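Local coordinates for glycosylation Associate Protein 2 (Streptococcus agalactiae serotype V, PDB 6OYC) that probably takes part, within the Gap123 complex, in the glycosylation and secretion of GspB-like glycoproteins through the accessory Sec system, at residues T268-G273 / E308-F313; F284-D289 / M324-P329; I389-P394 / F453-M458; N460-A465 / D488-D493. All coordinates share one frame; numbering follows the deposited sequence.

How the contacts relate
Contacts 2 and 3 lie in the same eight-stranded mixed sheet, their centres about 20 Å apart: contact 2 is an antiparallel pair toward one end, contact 3 a parallel pair toward the other. Contacts 1 and 4 are formed by loops. Contact 1 packs directly on contact 2, their centres about 7 Å apart and their segments alternating along the chain. Contacts 3 and 4 open only after these have closed; their centres are about 13 Å apart, and Lys-393 of contact 3 bonds to His-491 O of contact 4. The first pair lies near the centre of the chain, contact 2 fully buried and contact 1 partly so, whereas the second brings loops together beyond parallel strands, where an alpha/beta-hydrolase-like site would be expected.

Contact 1 (T268-G273 / E308-F313); sequences TFLLGG and EGFEGF
Phe-269 and Phe-310 carry the aromatic part of this contact between two loops. Their rings form an offset edge-to-face pair, centroids 5.9 Å apart and planes at 88°, in which the edge of Phe-269 is turned toward the face of Phe-310. A second interaction uses a face of Phe-269: Gly-309 CA stands over the middle of the ring, 3.8 Å from its centroid and only 7° off the normal, as a CH-pi contact. Glycine suits this place because its backbone angles would jam a CB against the preceding carbonyl oxygen.

The apolar packing continues through Leu-270. Its CD1 wedges between the two other phenylalanines, 3.6 Å from Phe-310 CD2 and 4.0 Å from Phe-313 CD1. Leu-270 opens a type II turn that ends at Gly-273, with Gly-272 supplying the positive phi that the third position of such a turn requires.

The polar element is Glu-308. Its CB lies 3.7 Å from Phe-269 CZ, and OE1 sits in the ring plane at the edge, 3.6 Å from that same CZ, the carboxylate plane steeply turned against the ring. OE2 is hydrogen-bonded to His-258 and OE1 forms a salt bridge with Arg-260.

Apolar and aromatic contacts thus hold the two loops together over Met-285 and Cys-327 of the sheet, while the buried charge of Glu-308 ties the loop 308-313 to strand 251-262.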
loop_
_atom_site.group_PDB
_atom_site.type_symbol
_atom_site.label_atom_id
_atom_site.label_comp_id
_atom_site.label_asym_id
_atom_site.label_seq_id
_atom_site.Cartn_x
_atom_site.Cartn_y
_atom_site.Cartn_z
ATOM N N THR B 268 -1.610 -6.575 -2.947
ATOM C CA THR B 268 -2.231 -5.261 -2.941
ATOM C C THR B 268 -1.262 -4.230 -3.504
ATOM O O THR B 268 -0.138 -4.081 -3.003
ATOM C CB THR B 268 -2.651 -4.877 -1.519
ATOM O OG1 THR B 268 -3.585 -5.848 -1.014
ATOM C CG2 THR B 268 -3.301 -3.495 -1.516
ATOM N N PHE B 269 -1.712 -3.507 -4.535
ATOM C CA PHE B 269 -0.903 -2.528 -5.267
ATOM C C PHE B 269 0.229 -3.241 -5.992
ATOM O O PHE B 269 0.158 -3.432 -7.208
ATOM C CB PHE B 269 -0.348 -1.420 -4.355
ATOM C CG PHE B 269 -1.402 -0.515 -3.775
ATOM C CD1 PHE B 269 -2.408 0.030 -4.586
ATOM C CD2 PHE B 269 -1.387 -0.186 -2.420
ATOM C CE1 PHE B 269 -3.378 0.888 -4.049
ATOM C CE2 PHE B 269 -2.373 0.665 -1.868
ATOM C CZ PHE B 269 -3.362 1.199 -2.686
ATOM N N LEU B 270 1.264 -3.653 -5.263
ATOM C CA LEU B 270 2.366 -4.409 -5.840
ATOM C C LEU B 270 2.151 -5.901 -5.629
ATOM O O LEU B 270 1.366 -6.321 -4.777
ATOM C CB LEU B 270 3.699 -3.982 -5.221
ATOM C CG LEU B 270 4.015 -2.493 -5.410
ATOM C CD1 LEU B 270 5.137 -2.059 -4.459
ATOM C CD2 LEU B 270 4.396 -2.216 -6.868
ATOM N N LEU B 271 2.860 -6.694 -6.431
ATOM C CA LEU B 271 2.960 -8.127 -6.210
ATOM C C LEU B 271 3.531 -8.399 -4.818
ATOM O O LEU B 271 4.629 -7.936 -4.479
ATOM C CB LEU B 271 3.846 -8.738 -7.296
ATOM C CG LEU B 271 3.815 -10.249 -7.525
ATOM C CD1 LEU B 271 2.460 -10.736 -8.034
ATOM C CD2 LEU B 271 4.922 -10.653 -8.477
ATOM N N GLY B 272 2.777 -9.124 -3.993
ATOM C CA GLY B 272 3.168 -9.352 -2.614
ATOM C C GLY B 272 2.656 -8.329 -1.617
ATOM O O GLY B 272 2.798 -8.551 -0.409
ATOM N N GLY B 273 2.059 -7.223 -2.073
ATOM C CA GLY B 273 1.586 -6.211 -1.144
ATOM C C GLY B 273 0.493 -6.731 -0.224
ATOM O O GLY B 273 -0.251 -7.655 -0.551
ATOM N N GLU B 308 -3.094 6.506 -5.118
ATOM C CA GLU B 308 -2.777 5.531 -4.087
ATOM C C GLU B 308 -1.547 4.698 -4.460
ATOM O O GLU B 308 -1.096 4.689 -5.609
ATOM C CB GLU B 308 -3.996 4.643 -3.829
ATOM C CG GLU B 308 -5.220 5.468 -3.480
ATOM C CD GLU B 308 -6.347 4.639 -2.890
ATOM O OE1 GLU B 308 -6.243 3.376 -2.847
ATOM O OE2 GLU B 308 -7.350 5.263 -2.471
ATOM N N GLY B 309 -0.996 4.007 -3.464
ATOM C CA GLY B 309 0.121 3.102 -3.659
ATOM C C GLY B 309 1.317 3.477 -2.800
ATOM O O GLY B 309 1.300 4.450 -2.047
ATOM N N PHE B 310 2.370 2.664 -2.920
ATOM C CA PHE B 310 3.589 2.866 -2.133
ATOM C C PHE B 310 4.531 3.864 -2.791
ATOM O O PHE B 310 4.776 3.809 -4.001
ATOM C CB PHE B 310 4.341 1.554 -1.946
ATOM C CG PHE B 310 3.558 0.503 -1.241
ATOM C CD1 PHE B 310 3.415 0.539 0.142
ATOM C CD2 PHE B 310 2.969 -0.529 -1.956
ATOM C CE1 PHE B 310 2.682 -0.425 0.804
ATOM C CE2 PHE B 310 2.238 -1.507 -1.309
ATOM C CZ PHE B 310 2.096 -1.465 0.085
ATOM N N GLU B 311 5.074 4.761 -1.976
ATOM C CA GLU B 311 6.188 5.614 -2.359
ATOM C C GLU B 311 7.519 4.944 -2.045
ATOM O O GLU B 311 7.648 4.208 -1.061
ATOM C CB GLU B 311 6.143 6.931 -1.600
ATOM C CG GLU B 311 5.562 8.071 -2.344
ATOM C CD GLU B 311 5.702 9.362 -1.568
ATOM O OE1 GLU B 311 6.368 9.362 -0.493
ATOM O OE2 GLU B 311 5.137 10.371 -2.035
ATOM N N GLY B 312 8.523 5.233 -2.875
ATOM C CA GLY B 312 9.894 4.913 -2.523
ATOM C C GLY B 312 10.324 3.485 -2.744
ATOM O O GLY B 312 11.279 3.040 -2.102
ATOM N N PHE B 313 9.657 2.749 -3.636
ATOM C CA PHE B 313 10.078 1.387 -3.952
ATOM C C PHE B 313 11.509 1.355 -4.480
ATOM O O PHE B 313 12.364 0.623 -3.972
ATOM C CB PHE B 313 9.128 0.779 -4.978
ATOM C CG PHE B 313 9.472 -0.640 -5.370
ATOM C CD1 PHE B 313 9.152 -1.702 -4.536
ATOM C CD2 PHE B 313 10.105 -0.905 -6.574
ATOM C CE1 PHE B 313 9.444 -3.004 -4.895
ATOM C CE2 PHE B 313 10.418 -2.207 -6.945
ATOM C CZ PHE B 313 10.084 -3.261 -6.101
#

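Contact 2 (F284-D289 / M324-P329); sequences FMTYFD and MLICDP
Ile-326 CG2 approaches the Phe-284 ring obliquely, 4.2 Å from CD2 of Phe-284, and Thr-286 CG2 lies in plane at the ring's edge. Outside the pair, His-276 stacks on this ring and Tyr-343 of helix 341-358 meets it edge-to-face. On the opposite side of the sheet the Tyr-287 and Leu-325 side chains lie side by side; Leu-325 CD1 meets the ring obliquely, 4.1 Å from Tyr-287 CD2.

The strands that carry these groups run antiparallel, their axes at 168°. Met-285 and Cys-327 form one hydrogen-bonded pair, each N-H donating to the other's carbonyl O, N to O 3.2 Å. Tyr-287 and Leu-325 form the next, and here Leu-325 N comes to 2.7 Å from Tyr-287 O.

A methionine reaches across the strands on each face. Met-324 is extended throughout, carrying CE to 3.6 Å from Thr-286 CG2. Met-285 instead bends at chi2 (78°), and its SD rests 3.9 Å from Pro-329 CG. Flexible thioethers suit such close apolar fits.

Thr-286 OG1 is satisfied by His-276. Paired backbone amides thus supply the polar bonding across the strands, while mostly apolar groups pack on both faces, helix 341-358 on one and the loops 268-273 and 308-313 on the other.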
loop_
_atom_site.group_PDB
_atom_site.type_symbol
_atom_site.label_atom_id
_atom_site.label_comp_id
_atom_site.label_asym_id
_atom_site.label_seq_id
_atom_site.Cartn_x
_atom_site.Cartn_y
_atom_site.Cartn_z
ATOM N N PHE B 284 -4.371 0.619 5.879
ATOM C CA PHE B 284 -3.017 0.899 5.436
ATOM C C PHE B 284 -2.520 -0.329 4.696
ATOM O O PHE B 284 -3.061 -1.431 4.841
ATOM C CB PHE B 284 -2.054 1.274 6.601
ATOM C CG PHE B 284 -1.828 0.170 7.626
ATOM C CD1 PHE B 284 -2.708 -0.007 8.694
ATOM C CD2 PHE B 284 -0.704 -0.656 7.551
ATOM C CE1 PHE B 284 -2.483 -1.006 9.646
ATOM C CE2 PHE B 284 -0.469 -1.655 8.505
ATOM C CZ PHE B 284 -1.356 -1.833 9.546
ATOM N N MET B 285 -1.488 -0.136 3.890
ATOM C CA MET B 285 -0.901 -1.241 3.154
ATOM C C MET B 285 0.587 -1.336 3.464
ATOM O O MET B 285 1.234 -0.343 3.812
ATOM C CB MET B 285 -1.117 -1.091 1.644
ATOM C CG MET B 285 -2.546 -1.377 1.244
ATOM S SD MET B 285 -3.608 0.006 1.623
ATOM C CE MET B 285 -5.109 -0.536 0.778
ATOM N N THR B 286 1.132 -2.537 3.322
ATOM C CA THR B 286 2.548 -2.746 3.554
ATOM C C THR B 286 3.123 -3.567 2.418
ATOM O O THR B 286 2.456 -4.435 1.857
ATOM C CB THR B 286 2.808 -3.454 4.912
ATOM O OG1 THR B 286 2.147 -4.721 4.925
ATOM C CG2 THR B 286 2.288 -2.615 6.076
ATOM N N TYR B 287 4.369 -3.274 2.074
ATOM C CA TYR B 287 5.127 -4.099 1.149
ATOM C C TYR B 287 6.438 -4.482 1.814
ATOM O O TYR B 287 7.090 -3.640 2.436
ATOM C CB TYR B 287 5.402 -3.369 -0.167
ATOM C CG TYR B 287 6.235 -4.226 -1.086
ATOM C CD1 TYR B 287 5.663 -5.291 -1.755
ATOM C CD2 TYR B 287 7.602 -4.007 -1.232
ATOM C CE1 TYR B 287 6.400 -6.092 -2.566
ATOM C CE2 TYR B 287 8.364 -4.809 -2.045
ATOM C CZ TYR B 287 7.755 -5.853 -2.709
ATOM O OH TYR B 287 8.489 -6.661 -3.528
ATOM N N PHE B 288 6.839 -5.743 1.675
ATOM C CA PHE B 288 8.025 -6.224 2.378
ATOM C C PHE B 288 8.893 -7.075 1.459
ATOM O O PHE B 288 8.395 -8.013 0.830
ATOM C CB PHE B 288 7.621 -7.016 3.626
ATOM C CG PHE B 288 8.743 -7.810 4.253
ATOM C CD1 PHE B 288 9.780 -7.171 4.930
ATOM C CD2 PHE B 288 8.733 -9.197 4.201
ATOM C CE1 PHE B 288 10.807 -7.916 5.531
ATOM C CE2 PHE B 288 9.745 -9.945 4.804
ATOM C CZ PHE B 288 10.786 -9.301 5.470
ATOM N N ASP B 289 10.181 -6.746 1.396
ATOM C CA ASP B 289 11.177 -7.498 0.622
ATOM C C ASP B 289 12.336 -7.831 1.559
ATOM O O ASP B 289 13.063 -6.907 1.981
ATOM C CB ASP B 289 11.662 -6.691 -0.586
ATOM C CG ASP B 289 12.565 -7.496 -1.536
ATOM O OD1 ASP B 289 13.015 -8.610 -1.192
ATOM O OD2 ASP B 289 12.838 -7.001 -2.649
ATOM N N MET B 324 10.724 -2.411 4.086
ATOM C CA MET B 324 9.281 -2.405 4.207
ATOM C C MET B 324 8.785 -1.038 3.769
ATOM O O MET B 324 9.413 -0.018 4.078
ATOM C CB MET B 324 8.861 -2.706 5.641
ATOM C CG MET B 324 7.414 -3.071 5.829
ATOM S SD MET B 324 7.145 -3.526 7.557
ATOM C CE MET B 324 5.351 -3.520 7.667
ATOM N N LEU B 325 7.687 -1.024 3.013
ATOM C CA LEU B 325 6.993 0.208 2.658
ATOM C C LEU B 325 5.620 0.230 3.314
ATOM O O LEU B 325 4.969 -0.809 3.452
ATOM C CB LEU B 325 6.847 0.349 1.149
ATOM C CG LEU B 325 8.061 -0.036 0.307
ATOM C CD1 LEU B 325 7.696 0.077 -1.171
ATOM C CD2 LEU B 325 9.266 0.853 0.660
ATOM N N ILE B 326 5.188 1.417 3.729
ATOM C CA ILE B 326 3.899 1.631 4.380
ATOM C C ILE B 326 3.267 2.865 3.746
ATOM O O ILE B 326 3.911 3.917 3.658
ATOM C CB ILE B 326 4.052 1.815 5.906
ATOM C CG1 ILE B 326 5.132 0.863 6.460
ATOM C CG2 ILE B 326 2.716 1.625 6.622
ATOM C CD1 ILE B 326 5.126 0.700 7.958
ATOM N N CYS B 327 2.019 2.739 3.304
ATOM C CA CYS B 327 1.278 3.867 2.754
ATOM C C CYS B 327 -0.116 3.912 3.370
ATOM O O CYS B 327 -0.633 2.905 3.863
ATOM C CB CYS B 327 1.168 3.793 1.228
ATOM S SG CYS B 327 0.176 2.395 0.659
ATOM N N ASP B 328 -0.707 5.100 3.340
ATOM C CA ASP B 328 -1.979 5.382 4.010
ATOM C C ASP B 328 -2.921 5.982 2.975
ATOM O O ASP B 328 -2.744 7.153 2.581
ATOM C CB ASP B 328 -1.758 6.323 5.192
ATOM C CG ASP B 328 -3.042 6.778 5.839
ATOM O OD1 ASP B 328 -4.128 6.311 5.430
ATOM O OD2 ASP B 328 -2.963 7.614 6.777
ATOM N N PRO B 329 -3.901 5.229 2.486
ATOM C CA PRO B 329 -4.738 5.712 1.378
ATOM C C PRO B 329 -5.978 6.490 1.796
ATOM O O PRO B 329 -6.825 6.737 0.938
ATOM C CB PRO B 329 -5.150 4.399 0.696
ATOM C CG PRO B 329 -5.343 3.453 1.877
ATOM C CD PRO B 329 -4.219 3.832 2.853
#

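Contact 3 (I389-P394 / F453-M458); sequences IIIGKP and FALAYM
Strands 388-392 and 452-458, parallel neighbours in the mixed sheet of the alpha/beta-hydrolase-like domain, meet here with their axes only 5° apart; helices 398-403, 416-424 and 429-444 lie in the connection between them. Each hydrogen bond leads to a residue displaced from its directly opposite partner, as parallel pairing requires. Ala-454 N donates to Ile-389 O, and Ile-391 N donates to Ala-454 O at 2.8 Å, almost along the C=O axis. Ala-456 then repeats the pattern, giving its N-H to Ile-391 O and receiving that of Lys-393 at 2.8 Å between Lys-393 N and Ala-456 O.

Large side chains fill the side facing helices 372-381 and 467-473. Ile-389 and Phe-453 lie alongside one another, CD1 of the isoleucine 3.5 Å from CE2 of the ring. Ile-391 has CG1 between the backbone N and the carbonyl carbon (chi1 44°), and its CD1 comes to 4.0 Å from Leu-455 CD1. Past the strand, Pro-394 CD packs 3.9 Å from Tyr-457 CB.

The other side is lined by Ile-390, Ala-454, Gly-392 and Ala-456. Ile-390 CG1 is 4.1 Å from Ala-454 CB, and the small residues suit the close approach of helix 495-514, which lays Trp-501 on Ala-456 and Gln-505 on Ala-454.

Lys-393 leaves the strand with a positive phi and stretches out alongside Met-458, Lys-393 CE 4.1 Å from Met-458 SD. Backbone polarity is therefore spent within the sheet, apolar side chains pack on both faces, and the lysine carries a positive charge toward the loops beyond the strand ends, where NZ bonds to the backbone O of His-491, the histidine of a possible Ser-His-Asp triad.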
loop_
_atom_site.group_PDB
_atom_site.type_symbol
_atom_site.label_atom_id
_atom_site.label_comp_id
_atom_site.label_asym_id
_atom_site.label_seq_id
_atom_site.Cartn_x
_atom_site.Cartn_y
_atom_site.Cartn_z
ATOM N N ILE B 389 16.057 6.656 13.232
ATOM C CA ILE B 389 14.921 7.296 12.595
ATOM C C ILE B 389 15.491 8.389 11.706
ATOM O O ILE B 389 16.023 9.383 12.210
ATOM C CB ILE B 389 13.939 7.865 13.621
ATOM C CG1 ILE B 389 13.227 6.718 14.332
ATOM C CG2 ILE B 389 12.953 8.820 12.963
ATOM C CD1 ILE B 389 12.334 7.178 15.445
ATOM N N ILE B 390 15.424 8.190 10.395
ATOM C CA ILE B 390 15.910 9.157 9.418
ATOM C C ILE B 390 14.696 9.893 8.872
ATOM O O ILE B 390 13.859 9.304 8.179
ATOM C CB ILE B 390 16.692 8.479 8.286
ATOM C CG1 ILE B 390 17.856 7.660 8.841
ATOM C CG2 ILE B 390 17.164 9.501 7.267
ATOM C CD1 ILE B 390 18.575 6.839 7.785
ATOM N N ILE B 391 14.584 11.184 9.159
ATOM C CA ILE B 391 13.407 11.936 8.755
ATOM C C ILE B 391 13.824 13.284 8.188
ATOM O O ILE B 391 14.843 13.859 8.582
ATOM C CB ILE B 391 12.429 12.100 9.932
ATOM C CG1 ILE B 391 13.185 12.465 11.210
ATOM C CG2 ILE B 391 11.648 10.805 10.150
ATOM C CD1 ILE B 391 12.266 12.896 12.357
ATOM N N GLY B 392 13.029 13.776 7.231
ATOM C CA GLY B 392 13.224 15.083 6.630
ATOM C C GLY B 392 11.933 15.867 6.462
ATOM O O GLY B 392 10.931 15.334 5.982
ATOM N N LYS B 393 11.968 17.146 6.833
ATOM C CA LYS B 393 10.855 18.086 6.854
ATOM C C LYS B 393 9.777 17.571 7.800
ATOM O O LYS B 393 8.648 17.296 7.373
ATOM C CB LYS B 393 10.314 18.316 5.443
ATOM C CG LYS B 393 11.414 18.626 4.432
ATOM C CD LYS B 393 10.863 18.985 3.064
ATOM C CE LYS B 393 11.904 19.695 2.214
ATOM N NZ LYS B 393 11.418 19.989 0.835
ATOM N N PRO B 394 10.087 17.459 9.093
ATOM C CA PRO B 394 9.173 16.774 10.012
ATOM C C PRO B 394 7.878 17.539 10.205
ATOM O O PRO B 394 7.849 18.771 10.194
ATOM C CB PRO B 394 9.972 16.709 11.321
ATOM C CG PRO B 394 10.887 17.907 11.251
ATOM C CD PRO B 394 11.251 18.038 9.795
ATOM N N PHE B 453 18.524 10.034 15.865
ATOM C CA PHE B 453 17.695 10.744 14.891
ATOM C C PHE B 453 18.565 11.479 13.879
ATOM O O PHE B 453 19.380 12.326 14.254
ATOM C CB PHE B 453 16.754 11.743 15.569
ATOM C CG PHE B 453 15.658 11.105 16.366
ATOM C CD1 PHE B 453 15.882 10.697 17.670
ATOM C CD2 PHE B 453 14.398 10.920 15.819
ATOM C CE1 PHE B 453 14.869 10.111 18.417
ATOM C CE2 PHE B 453 13.381 10.333 16.562
ATOM C CZ PHE B 453 13.615 9.930 17.858
ATOM N N ALA B 454 18.376 11.165 12.602
ATOM C CA ALA B 454 18.911 11.961 11.511
ATOM C C ALA B 454 17.778 12.833 10.999
ATOM O O ALA B 454 16.776 12.318 10.495
ATOM C CB ALA B 454 19.460 11.085 10.390
ATOM N N LEU B 455 17.927 14.140 11.134
ATOM C CA LEU B 455 16.810 15.048 10.940
ATOM C C LEU B 455 17.232 16.180 10.019
ATOM O O LEU B 455 18.192 16.896 10.313
ATOM C CB LEU B 455 16.333 15.579 12.286
ATOM C CG LEU B 455 14.948 16.180 12.368
ATOM C CD1 LEU B 455 14.442 15.964 13.783
ATOM C CD2 LEU B 455 15.007 17.657 12.031
ATOM N N ALA B 456 16.526 16.332 8.908
ATOM C CA ALA B 456 16.630 17.521 8.078
ATOM C C ALA B 456 15.345 18.323 8.218
ATOM O O ALA B 456 14.252 17.750 8.254
ATOM C CB ALA B 456 16.878 17.160 6.614
ATOM N N TYR B 457 15.474 19.644 8.318
ATOM C CA TYR B 457 14.320 20.500 8.535
ATOM C C TYR B 457 14.516 21.809 7.793
ATOM O O TYR B 457 15.639 22.215 7.490
ATOM C CB TYR B 457 14.078 20.780 10.027
ATOM C CG TYR B 457 15.245 21.460 10.705
ATOM C CD1 TYR B 457 16.356 20.728 11.112
ATOM C CD2 TYR B 457 15.248 22.834 10.920
ATOM C CE1 TYR B 457 17.432 21.336 11.720
ATOM C CE2 TYR B 457 16.322 23.459 11.534
ATOM C CZ TYR B 457 17.410 22.701 11.935
ATOM O OH TYR B 457 18.490 23.292 12.544
ATOM N N MET B 458 13.396 22.457 7.492
ATOM C CA MET B 458 13.397 23.796 6.931
ATOM C C MET B 458 13.356 24.799 8.073
ATOM O O MET B 458 12.554 24.656 9.003
ATOM C CB MET B 458 12.204 23.993 6.001
ATOM C CG MET B 458 12.145 23.007 4.856
ATOM S SD MET B 458 13.731 22.829 4.020
ATOM C CE MET B 458 13.774 24.305 3.004
#

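Contact 4 (N460-A465 / D488-D493); sequences NDDYDA and DGRHGD
Asn-460, His-491 and Arg-490 bury the greatest surface where these two loops meet. Asn-460 uses its side-chain oxygen as a substitute for a backbone acceptor: OD1 takes the N-H of Gly-489 at 2.7 Å, in the plane of the amide, while a weak bond runs from Asn-460 N back to Gly-489 O. An asparagine suits this place because its short amide reaches the neighbouring backbone. Gly-489, phi 122°, has a backbone shape at which a CB would collide with the preceding carbonyl oxygen. Next to it Arg-490 directs its CA-H at Asn-460 O over 3.4 Å and lays CB and CG beside that oxygen.

His-491 is gripped from several sides. ND1 donates to Asp-461 OD2 at 2.5 Å, on the syn lone pair of that oxygen, which lies in the imidazole plane although carboxylate and ring are 85° apart. Its backbone N reaches Asp-462 OD2 at 3.3 Å, from above that carboxylate plane. Tyr-463 turns its edge to the imidazole face, the centroids 5.6 Å apart, and its OH is held by Asp-411 O.

Asp-461 OD1 accepts from Tyr-463 N, an Asx turn, and from Asp-464 N as well, completing an Asx motif; the two donors, each at 2.7 Å, come from opposite faces of its plane. OD1 is thus engaged by backbone amides while OD2 meets the histidine. His-491 NE2 in turn bonds with Ser-371 OG, which sits at a GxSxG elbow, so the geometry is consistent with a Ser-His-Asp triad of the hydrolase type. A carboxylate clamped by backbone amides and a tyrosine edge against the ring together would set the histidine's position and rotation relative to that serine.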
loop_
_atom_site.group_PDB
_atom_site.type_symbol
_atom_site.label_atom_id
_atom_site.label_comp_id
_atom_site.label_asym_id
_atom_site.label_seq_id
_atom_site.Cartn_x
_atom_site.Cartn_y
_atom_site.Cartn_z
ATOM N N ASN B 460 12.586 28.004 7.786
ATOM C CA ASN B 460 11.467 28.917 7.582
ATOM C C ASN B 460 10.199 28.149 7.222
ATOM O O ASN B 460 9.491 28.513 6.274
ATOM C CB ASN B 460 11.814 29.932 6.488
ATOM C CG ASN B 460 13.274 30.357 6.526
ATOM O OD1 ASN B 460 14.063 29.989 5.657
ATOM N ND2 ASN B 460 13.636 31.139 7.535
ATOM N N ASP B 461 9.898 27.098 7.982
ATOM C CA ASP B 461 8.808 26.196 7.631
ATOM C C ASP B 461 7.462 26.856 7.895
ATOM O O ASP B 461 7.172 27.281 9.019
ATOM C CB ASP B 461 8.924 24.886 8.407
ATOM C CG ASP B 461 8.054 23.786 7.823
ATOM O OD1 ASP B 461 6.834 23.782 8.101
ATOM O OD2 ASP B 461 8.586 22.931 7.082
ATOM N N ASP B 462 6.637 26.922 6.854
ATOM C CA ASP B 462 5.311 27.516 6.910
ATOM C C ASP B 462 4.271 26.620 7.577
ATOM O O ASP B 462 3.130 27.059 7.761
ATOM C CB ASP B 462 4.856 27.854 5.485
ATOM C CG ASP B 462 5.337 26.828 4.471
ATOM O OD1 ASP B 462 5.066 26.989 3.261
ATOM O OD2 ASP B 462 6.004 25.860 4.893
ATOM N N TYR B 463 4.628 25.389 7.945
ATOM C CA TYR B 463 3.647 24.402 8.379
ATOM C C TYR B 463 3.880 23.917 9.800
ATOM O O TYR B 463 2.963 23.973 10.626
ATOM C CB TYR B 463 3.643 23.215 7.401
ATOM C CG TYR B 463 3.047 23.581 6.065
ATOM C CD1 TYR B 463 1.700 23.887 5.953
ATOM C CD2 TYR B 463 3.827 23.635 4.917
ATOM C CE1 TYR B 463 1.143 24.238 4.739
ATOM C CE2 TYR B 463 3.279 23.988 3.696
ATOM C CZ TYR B 463 1.933 24.289 3.617
ATOM O OH TYR B 463 1.367 24.642 2.414
ATOM N N ASP B 464 5.077 23.426 10.117
ATOM C CA ASP B 464 5.387 23.014 11.480
ATOM C C ASP B 464 6.771 23.550 11.838
ATOM O O ASP B 464 7.716 22.797 12.028
ATOM C CB ASP B 464 5.322 21.498 11.661
ATOM C CG ASP B 464 5.034 21.114 13.095
ATOM O OD1 ASP B 464 4.986 22.045 13.927
ATOM O OD2 ASP B 464 4.849 19.908 13.392
ATOM N N ALA B 465 6.870 24.877 11.937
ATOM C CA ALA B 465 8.145 25.512 12.256
ATOM C C ALA B 465 8.770 24.916 13.515
ATOM O O ALA B 465 9.982 24.679 13.565
ATOM C CB ALA B 465 7.939 27.018 12.417
ATOM N N ASP B 488 17.597 26.385 4.586
ATOM C CA ASP B 488 16.869 27.642 4.551
ATOM C C ASP B 488 15.881 27.644 3.391
ATOM O O ASP B 488 16.151 27.078 2.324
ATOM C CB ASP B 488 17.838 28.817 4.440
ATOM C CG ASP B 488 18.771 28.906 5.632
ATOM O OD1 ASP B 488 19.802 28.202 5.640
ATOM O OD2 ASP B 488 18.467 29.671 6.570
ATOM N N GLY B 489 14.740 28.280 3.612
ATOM C CA GLY B 489 13.623 28.247 2.688
ATOM C C GLY B 489 12.367 27.708 3.350
ATOM O O GLY B 489 12.381 27.196 4.469
ATOM N N ARG B 490 11.258 27.852 2.623
ATOM C CA ARG B 490 9.973 27.346 3.084
ATOM C C ARG B 490 9.903 25.836 2.860
ATOM O O ARG B 490 10.806 25.227 2.280
ATOM C CB ARG B 490 8.831 28.080 2.382
ATOM C CG ARG B 490 8.518 29.442 2.982
ATOM C CD ARG B 490 8.343 30.494 1.898
ATOM N NE ARG B 490 9.508 30.566 1.019
ATOM C CZ ARG B 490 10.611 31.263 1.284
ATOM N NH1 ARG B 490 10.709 31.963 2.406
ATOM N NH2 ARG B 490 11.621 31.263 0.422
ATOM N N HIS B 491 8.805 25.221 3.318
ATOM C CA HIS B 491 8.687 23.762 3.336
ATOM C C HIS B 491 8.918 23.118 1.972
ATOM O O HIS B 491 9.253 21.931 1.912
ATOM C CB HIS B 491 7.310 23.359 3.869
ATOM C CG HIS B 491 7.171 21.900 4.185
ATOM N ND1 HIS B 491 7.635 21.344 5.358
ATOM C CD2 HIS B 491 6.596 20.888 3.491
ATOM C CE1 HIS B 491 7.360 20.050 5.370
ATOM N NE2 HIS B 491 6.733 19.747 4.248
ATOM N N GLY B 492 8.771 23.864 0.879
ATOM C CA GLY B 492 8.837 23.267 -0.443
ATOM C C GLY B 492 10.139 23.422 -1.207
ATOM O O GLY B 492 10.282 22.847 -2.291
ATOM N N ASP B 493 11.096 24.180 -0.674
ATOM C CA ASP B 493 12.346 24.431 -1.380
ATOM C C ASP B 493 13.430 23.428 -0.986
ATOM O O ASP B 493 13.275 22.619 -0.065
ATOM C CB ASP B 493 12.849 25.847 -1.116
ATOM C CG ASP B 493 11.759 26.870 -1.198
ATOM O OD1 ASP B 493 11.436 27.296 -2.325
ATOM O OD2 ASP B 493 11.227 27.253 -0.137
#